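Phosphoenolpyruvate-protein phosphotransferase (Acinetobacter sp., PDB 3CI6) probably transfers the phosphoryl group of phosphoenolpyruvate to a histidine of an acceptor protein, this chain being its GAF domain. Local coordinates at residues S28-M40 with A146-V160. Numbering follows the deposited sequence. Where two conformers were deposited one is given.
Sequences SLDIMVNQVADAM and AESFLVTLCAQLSGV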
ATOM      1  N   SER B  28      -2.180  12.894  -2.428  0.60  6.75           N
ATOM      2  CA  SER B  28      -2.307  11.572  -1.833  0.60  6.35           C
ATOM      3  C   SER B  28      -2.566  11.666  -0.330  0.60  5.87           C
ATOM      4  O   SER B  28      -3.462  11.029   0.185  0.60  5.65           O
ATOM      5  CB  SER B  28      -1.072  10.741  -2.103  0.60  6.60           C
ATOM      6  OG  SER B  28      -0.922  10.590  -3.502  0.60  8.49           O
ATOM      7  N   LEU B  29      -1.803  12.518   0.339  1.00  5.82           N
ATOM      8  CA  LEU B  29      -1.902  12.681   1.793  1.00  6.39           C
ATOM      9  C   LEU B  29      -3.271  13.233   2.195  1.00  6.66           C
ATOM     10  O   LEU B  29      -3.862  12.787   3.193  1.00  7.92           O
ATOM     11  CB  LEU B  29      -0.795  13.596   2.317  1.00  6.87           C
ATOM     12  CG  LEU B  29       0.631  13.119   2.079  1.00  7.30           C
ATOM     13  CD1 LEU B  29       1.640  14.196   2.535  1.00  9.98           C
ATOM     14  CD2 LEU B  29       0.904  11.757   2.774  1.00 10.20           C
ATOM     15  N   ASP B  30      -3.746  14.205   1.422  1.00  7.44           N
ATOM     16  CA  ASP B  30      -5.017  14.854   1.707  1.00  8.07           C
ATOM     17  C   ASP B  30      -6.147  13.857   1.531  1.00  7.11           C
ATOM     18  O   ASP B  30      -7.082  13.775   2.357  1.00  7.40           O
ATOM     19  CB  ASP B  30      -5.193  16.066   0.784  1.00  8.64           C
ATOM     20  CG  ASP B  30      -6.493  16.825   1.008  1.00 12.35           C
ATOM     21  OD1 ASP B  30      -6.714  17.276   2.149  1.00 19.23           O
ATOM     22  OD2 ASP B  30      -7.208  17.031  -0.009  1.00 20.45           O
ATOM     23  N   ILE B  31      -6.095  13.089   0.436  1.00  6.75           N
ATOM     24  CA  ILE B  31      -7.112  12.052   0.205  1.00  7.25           C
ATOM     25  C   ILE B  31      -7.098  11.064   1.333  1.00  7.50           C
ATOM     26  O   ILE B  31      -8.143  10.697   1.870  1.00  6.75           O
ATOM     27  CB  ILE B  31      -6.840  11.320  -1.115  1.00  7.12           C
ATOM     28  CG1 ILE B  31      -7.159  12.232  -2.285  1.00  8.32           C
ATOM     29  CG2 ILE B  31      -7.701  10.094  -1.237  1.00  7.96           C
ATOM     30  CD1 ILE B  31      -6.427  11.799  -3.603  1.00  9.94           C
HETATM   31  N   MSE B  32      -5.913  10.608   1.723  0.50  8.99           N
HETATM   32  CA  MSE B  32      -5.873   9.580   2.760  0.50 10.82           C
HETATM   33  C   MSE B  32      -6.452  10.059   4.091  0.50  8.97           C
HETATM   34  O   MSE B  32      -7.269   9.363   4.689  0.50  8.36           O
HETATM   35  CB  MSE B  32      -4.475   9.051   2.995  0.50 11.27           C
HETATM   36  CG  MSE B  32      -4.484   7.835   3.899  0.50 11.85           C
HETATM   37 SE   MSE B  32      -2.720   7.177   4.063  0.50 23.67          SE
HETATM   38  CE  MSE B  32      -1.907   8.807   4.835  0.60  6.72           C
ATOM     39  N   VAL B  33      -6.041  11.221   4.575  1.00  7.27           N
ATOM     40  CA  VAL B  33      -6.542  11.641   5.920  1.00  7.80           C
ATOM     41  C   VAL B  33      -8.046  11.866   5.913  1.00  7.91           C
ATOM     42  O   VAL B  33      -8.756  11.539   6.875  1.00  7.87           O
ATOM     43  CB  VAL B  33      -5.779  12.837   6.541  1.00  7.96           C
ATOM     44  CG1 VAL B  33      -4.319  12.463   6.729  1.00  9.70           C
ATOM     45  CG2 VAL B  33      -5.981  14.104   5.759  1.00  7.85           C
ATOM     46  N   ASN B  34      -8.577  12.444   4.848  1.00  6.55           N
ATOM     47  CA  ASN B  34     -10.008  12.743   4.797  1.00  6.70           C
ATOM     48  C   ASN B  34     -10.815  11.469   4.622  1.00  6.34           C
ATOM     49  O   ASN B  34     -11.845  11.290   5.264  1.00  7.23           O
ATOM     50  CB  ASN B  34     -10.267  13.750   3.695  1.00  6.42           C
ATOM     51  CG  ASN B  34      -9.921  15.147   4.144  1.00  7.82           C
ATOM     52  OD1 ASN B  34     -10.691  15.765   4.904  1.00 10.64           O
ATOM     53  ND2 ASN B  34      -8.740  15.626   3.777  1.00  9.52           N
ATOM     54  N   GLN B  35     -10.344  10.581   3.751  1.00  6.13           N
ATOM     55  CA  GLN B  35     -11.046   9.325   3.561  1.00  6.94           C
ATOM     56  C   GLN B  35     -10.984   8.373   4.743  1.00  6.41           C
ATOM     57  O   GLN B  35     -11.997   7.742   5.054  1.00  7.73           O
ATOM     58  CB  GLN B  35     -10.628   8.616   2.275  1.00  8.51           C
ATOM     59  CG  GLN B  35     -10.886   9.405   1.023  1.00  9.23           C
ATOM     60  CD  GLN B  35     -12.323   9.590   0.679  1.00 14.72           C
ATOM     61  OE1 GLN B  35     -13.225   9.285   1.479  1.00 21.15           O
ATOM     62  NE2 GLN B  35     -12.579  10.044  -0.535  1.00 17.63           N
ATOM     63  N   VAL B  36      -9.856   8.342   5.438  1.00  6.89           N
ATOM     64  CA  VAL B  36      -9.746   7.574   6.688  1.00  7.21           C
ATOM     65  C   VAL B  36     -10.736   8.148   7.711  1.00  6.95           C
ATOM     66  O   VAL B  36     -11.505   7.410   8.350  1.00  8.38           O
ATOM     67  CB  VAL B  36      -8.336   7.555   7.259  1.00  7.29           C
ATOM     68  CG1 VAL B  36      -8.337   7.048   8.722  1.00  8.48           C
ATOM     69  CG2 VAL B  36      -7.431   6.643   6.359  1.00  7.93           C
ATOM     70  N   ALA B  37     -10.790   9.464   7.869  1.00  5.90           N
ATOM     71  CA  ALA B  37     -11.679  10.054   8.869  1.00  7.82           C
ATOM     72  C   ALA B  37     -13.136   9.714   8.587  1.00  7.53           C
ATOM     73  O   ALA B  37     -13.927   9.432   9.516  1.00  8.46           O
ATOM     74  CB  ALA B  37     -11.504  11.555   8.907  1.00  6.65           C
ATOM     75  N   ASP B  38     -13.511   9.723   7.306  1.00  8.21           N
ATOM     76  CA  ASP B  38     -14.888   9.401   6.923  1.00  8.46           C
ATOM     77  C   ASP B  38     -15.183   7.902   7.097  1.00  8.44           C
ATOM     78  O   ASP B  38     -16.258   7.521   7.562  1.00 10.16           O
ATOM     79  CB  ASP B  38     -15.143   9.824   5.485  1.00  9.00           C
ATOM     80  CG  ASP B  38     -16.608   9.698   5.065  1.00 13.21           C
ATOM     81  OD1 ASP B  38     -17.502  10.128   5.807  1.00 20.77           O
ATOM     82  OD2 ASP B  38     -16.848   9.147   3.976  1.00 22.19           O
ATOM     83  N   ALA B  39     -14.243   7.047   6.741  1.00  7.84           N
ATOM     84  CA  ALA B  39     -14.473   5.606   6.791  1.00  8.14           C
ATOM     85  C   ALA B  39     -14.576   5.090   8.207  1.00  8.17           C
ATOM     86  O   ALA B  39     -15.301   4.132   8.473  1.00  8.91           O
ATOM     87  CB  ALA B  39     -13.355   4.873   6.060  1.00  8.68           C
HETATM   88  N   MSE B  40     -13.829   5.708   9.118  1.00  8.23           N
HETATM   89  CA  MSE B  40     -13.838   5.329  10.523  1.00  7.79           C
HETATM   90  C   MSE B  40     -14.770   6.179  11.401  1.00  6.71           C
HETATM   91  O   MSE B  40     -15.083   5.784  12.524  1.00  7.92           O
HETATM   92  CB  MSE B  40     -12.427   5.484  11.125  1.00  7.86           C
HETATM   93  CG  MSE B  40     -11.366   4.695  10.451  1.00  7.91           C
HETATM   94 SE   MSE B  40      -9.637   4.720  11.375  0.80 12.74          SE
HETATM   95  CE  MSE B  40     -10.211   3.884  13.045  1.00 11.60           C
ATOM     96  N   ALA B 146      -9.686  -1.969  12.097  1.00  8.51           N
ATOM     97  CA  ALA B 146      -9.208  -0.624  11.917  1.00  7.89           C
ATOM     98  C   ALA B 146      -7.703  -0.640  11.797  1.00  6.77           C
ATOM     99  O   ALA B 146      -7.151   0.032  10.910  1.00  6.47           O
ATOM    100  CB  ALA B 146      -9.651   0.250  13.073  1.00  7.26           C
ATOM    101  N   GLU B 147      -7.018  -1.409  12.643  1.00  6.08           N
ATOM    102  CA  GLU B 147      -5.553  -1.459  12.525  1.00  5.56           C
ATOM    103  C   GLU B 147      -5.124  -1.980  11.148  1.00  5.17           C
ATOM    104  O   GLU B 147      -4.240  -1.407  10.483  1.00  5.42           O
ATOM    105  CB  GLU B 147      -4.943  -2.330  13.626  1.00  5.93           C
ATOM    106  CG  GLU B 147      -5.106  -1.752  15.014  1.00  7.65           C
ATOM    107  CD  GLU B 147      -4.384  -2.543  16.085  1.00  9.84           C
ATOM    108  OE1 GLU B 147      -3.694  -3.536  15.790  1.00 14.41           O
ATOM    109  OE2 GLU B 147      -4.443  -2.118  17.272  1.00 12.07           O
ATOM    110  N   SER B 148      -5.761  -3.060  10.699  1.00  5.50           N
ATOM    111  CA  SER B 148      -5.421  -3.642   9.395  1.00  5.69           C
ATOM    112  C   SER B 148      -5.661  -2.687   8.245  1.00  6.27           C
ATOM    113  O   SER B 148      -4.842  -2.599   7.342  1.00  5.37           O
ATOM    114  CB  SER B 148      -6.171  -4.932   9.186  1.00  6.23           C
ATOM    115  OG  SER B 148      -5.784  -5.930  10.081  1.00  7.60           O
ATOM    116  N   PHE B 149      -6.783  -1.976   8.268  1.00  5.51           N
ATOM    117  CA  PHE B 149      -7.129  -0.958   7.292  1.00  5.71           C
ATOM    118  C   PHE B 149      -6.038   0.094   7.212  1.00  6.29           C
ATOM    119  O   PHE B 149      -5.553   0.439   6.136  1.00  6.09           O
ATOM    120  CB  PHE B 149      -8.491  -0.374   7.722  1.00  6.23           C
ATOM    121  CG  PHE B 149      -8.957   0.866   6.977  1.00  5.94           C
ATOM    122  CD1 PHE B 149      -9.401   0.769   5.682  1.00  7.70           C
ATOM    123  CD2 PHE B 149      -9.111   2.088   7.638  1.00  7.71           C
ATOM    124  CE1 PHE B 149      -9.925   1.879   4.997  1.00  8.54           C
ATOM    125  CE2 PHE B 149      -9.630   3.208   6.967  1.00  6.57           C
ATOM    126  CZ  PHE B 149     -10.014   3.098   5.643  1.00  9.13           C
ATOM    127  N   LEU B 150      -5.670   0.628   8.379  1.00  5.41           N
ATOM    128  CA  LEU B 150      -4.680   1.701   8.405  1.00  5.15           C
ATOM    129  C   LEU B 150      -3.315   1.203   7.996  1.00  4.97           C
ATOM    130  O   LEU B 150      -2.579   1.924   7.324  1.00  6.10           O
ATOM    131  CB  LEU B 150      -4.625   2.340   9.786  1.00  5.42           C
ATOM    132  CG  LEU B 150      -5.898   3.057  10.222  1.00  5.35           C
ATOM    133  CD1 LEU B 150      -5.742   3.586  11.646  1.00  8.05           C
ATOM    134  CD2 LEU B 150      -6.286   4.166   9.243  1.00  7.30           C
ATOM    135  N   VAL B 151      -2.911   0.014   8.464  1.00  5.00           N
ATOM    136  CA  VAL B 151      -1.614  -0.543   8.035  1.00  4.87           C
ATOM    137  C   VAL B 151      -1.532  -0.631   6.508  1.00  5.01           C
ATOM    138  O   VAL B 151      -0.515  -0.286   5.893  1.00  5.60           O
ATOM    139  CB  VAL B 151      -1.314  -1.875   8.738  1.00  5.02           C
ATOM    140  CG1 VAL B 151      -0.149  -2.635   8.086  1.00  4.56           C
ATOM    141  CG2 VAL B 151      -1.077  -1.642  10.233  1.00  5.29           C
ATOM    142  N   THR B 152      -2.601  -1.099   5.874  1.00  4.56           N
ATOM    143  CA  THR B 152      -2.604  -1.279   4.429  1.00  5.57           C
ATOM    144  C   THR B 152      -2.505   0.062   3.700  1.00  6.53           C
ATOM    145  O   THR B 152      -1.682   0.214   2.784  1.00  7.08           O
ATOM    146  CB  THR B 152      -3.831  -2.090   4.006  1.00  5.62           C
ATOM    147  OG1 THR B 152      -3.827  -3.361   4.694  1.00  6.49           O
ATOM    148  CG2 THR B 152      -3.806  -2.280   2.457  1.00  6.28           C
ATOM    149  N   LEU B 153      -3.276   1.070   4.134  1.00  5.32           N
ATOM    150  CA  LEU B 153      -3.146   2.396   3.548  1.00  6.24           C
ATOM    151  C   LEU B 153      -1.770   2.980   3.795  1.00  6.50           C
ATOM    152  O   LEU B 153      -1.184   3.612   2.918  1.00  6.94           O
ATOM    153  CB  LEU B 153      -4.221   3.322   4.107  1.00  6.72           C
ATOM    154  CG  LEU B 153      -5.601   3.029   3.567  1.00  7.41           C
ATOM    155  CD1 LEU B 153      -6.677   3.726   4.450  1.00  9.64           C
ATOM    156  CD2 LEU B 153      -5.748   3.415   2.099  1.00  9.94           C
ATOM    157  N   CYS B 154      -1.224   2.787   4.998  1.00  6.37           N
ATOM    158  CA  CYS B 154       0.095   3.350   5.234  1.00  6.13           C
ATOM    159  C   CYS B 154       1.142   2.701   4.299  1.00  6.25           C
ATOM    160  O   CYS B 154       2.090   3.359   3.831  1.00  6.08           O
ATOM    161  CB  CYS B 154       0.509   3.179   6.685  1.00  6.32           C
ATOM    162  SG  CYS B 154      -0.294   4.330   7.799  1.00  6.99           S
ATOM    163  N   ALA B 155       0.982   1.399   4.029  1.00  5.42           N
ATOM    164  CA  ALA B 155       1.937   0.692   3.168  1.00  6.31           C
ATOM    165  C   ALA B 155       1.847   1.223   1.750  1.00  6.60           C
ATOM    166  O   ALA B 155       2.885   1.331   1.042  1.00  7.21           O
ATOM    167  CB  ALA B 155       1.608  -0.761   3.180  1.00  8.01           C
ATOM    168  N   GLN B 156       0.654   1.607   1.325  1.00  6.72           N
ATOM    169  CA  GLN B 156       0.518   2.230   0.001  1.00  7.38           C
ATOM    170  C   GLN B 156       1.220   3.573  -0.008  1.00  6.26           C
ATOM    171  O   GLN B 156       2.015   3.894  -0.937  1.00  6.34           O
ATOM    172  CB  GLN B 156      -0.931   2.449  -0.378  1.00  7.66           C
ATOM    173  CG  GLN B 156      -1.064   3.131  -1.725  1.00  7.35           C
ATOM    174  CD  GLN B 156      -2.472   3.402  -2.122  1.00  9.45           C
ATOM    175  OE1 GLN B 156      -3.400   3.277  -1.307  1.00 14.30           O
ATOM    176  NE2 GLN B 156      -2.669   3.783  -3.357  1.00  8.21           N
ATOM    177  N   LEU B 157       0.993   4.383   1.021  0.50  6.05           N
ATOM    178  CA  LEU B 157       1.633   5.709   1.050  0.50  6.41           C
ATOM    179  C   LEU B 157       3.133   5.587   1.195  0.50  5.62           C
ATOM    180  O   LEU B 157       3.863   6.463   0.758  0.50  5.72           O
ATOM    181  CB  LEU B 157       1.073   6.610   2.148  0.50  6.89           C
ATOM    182  CG  LEU B 157      -0.300   7.215   1.903  0.50  8.25           C
ATOM    183  CD1 LEU B 157      -0.670   7.950   3.161  0.50 12.72           C
ATOM    184  CD2 LEU B 157      -0.384   8.103   0.685  0.50 11.54           C
ATOM    185  N   SER B 158       3.609   4.509   1.803  1.00  5.51           N
ATOM    186  CA  SER B 158       5.060   4.426   2.036  1.00  5.29           C
ATOM    187  C   SER B 158       5.865   4.560   0.757  1.00  4.94           C
ATOM    188  O   SER B 158       6.900   5.249   0.728  1.00  6.54           O
ATOM    189  CB  SER B 158       5.400   3.150   2.787  1.00  6.16           C
ATOM    190  OG  SER B 158       5.359   2.014   1.961  1.00  6.14           O
ATOM    191  N   GLY B 159       5.404   3.937  -0.340  1.00  5.17           N
ATOM    192  CA  GLY B 159       6.089   4.060  -1.616  1.00  6.38           C
ATOM    193  C   GLY B 159       5.854   5.357  -2.333  1.00  6.17           C
ATOM    194  O   GLY B 159       6.750   5.835  -2.998  1.00  6.09           O
ATOM    195  N   VAL B 160       4.667   5.935  -2.194  1.00  5.62           N
ATOM    196  CA  VAL B 160       4.411   7.277  -2.704  1.00  5.67           C
ATOM    197  C   VAL B 160       5.406   8.253  -2.045  1.00  5.93           C
ATOM    198  O   VAL B 160       5.992   9.114  -2.710  1.00  5.88           O
ATOM    199  CB  VAL B 160       2.976   7.710  -2.403  1.00  5.67           C
ATOM    200  CG1 VAL B 160       2.763   9.112  -2.914  1.00  6.02           C
ATOM    201  CG2 VAL B 160       1.939   6.775  -3.079  1.00  7.96           C
TER
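The ring of Phe149 meets helix 28-40 obliquely: CB of Ala39 comes to 3.8 Å from its CZ, while Val36 CG2 and Met40 CG both approach CE2. On one face of the ring lies CD1 of Leu153, one turn further along the same helix, 3.6 Å above the plane and displaced toward the rim. The phenyl group extends toward the last turn of helix 28-40 because chi1 (171°) sets CG opposite the backbone nitrogen. Val36 is wedged between two leucines. Its CG1 touches Leu150 CD2 at 3.6 Å, the two side chains crossing at about a right angle, whereas its CG2 slides past Leu153 CD1, pointing the opposite way, at 3.6 Å. Met40, a selenomethionine, lays SE against both methyls of Leu150; the bend at chi3 (62°) carries CE onward to Ala146 CB, 3.7 Å away. Near the other end, in the conformer given, selenomethionine Met32 places SE 4.1 Å from Leu153 CB. Ser28 probably packs against Leu157, both modelled in two conformers, and its hydroxyl is hydrogen-bonded outside the pair with Ser22 OG and Ser24 O. No hydrogen bond joins the helices, which run antiparallel (172°) with axes 11.3 Å apart at closest approach, so the seam is held by apolar side chains and is largely buried. Leu29 on helix 28-40 and Leu150 on helix 146-160 reach the antiparallel sheet, touching strands 56-63 and 116-124 respectively. Away from this seam, Val151, Thr152 and Ala155 pack on Leu12 and Val16 of the second subunit. Two antiparallel helices, from opposite ends of the domain sequence and laid side by side on a six-stranded antiparallel sheet, are a hallmark of the GAF fold.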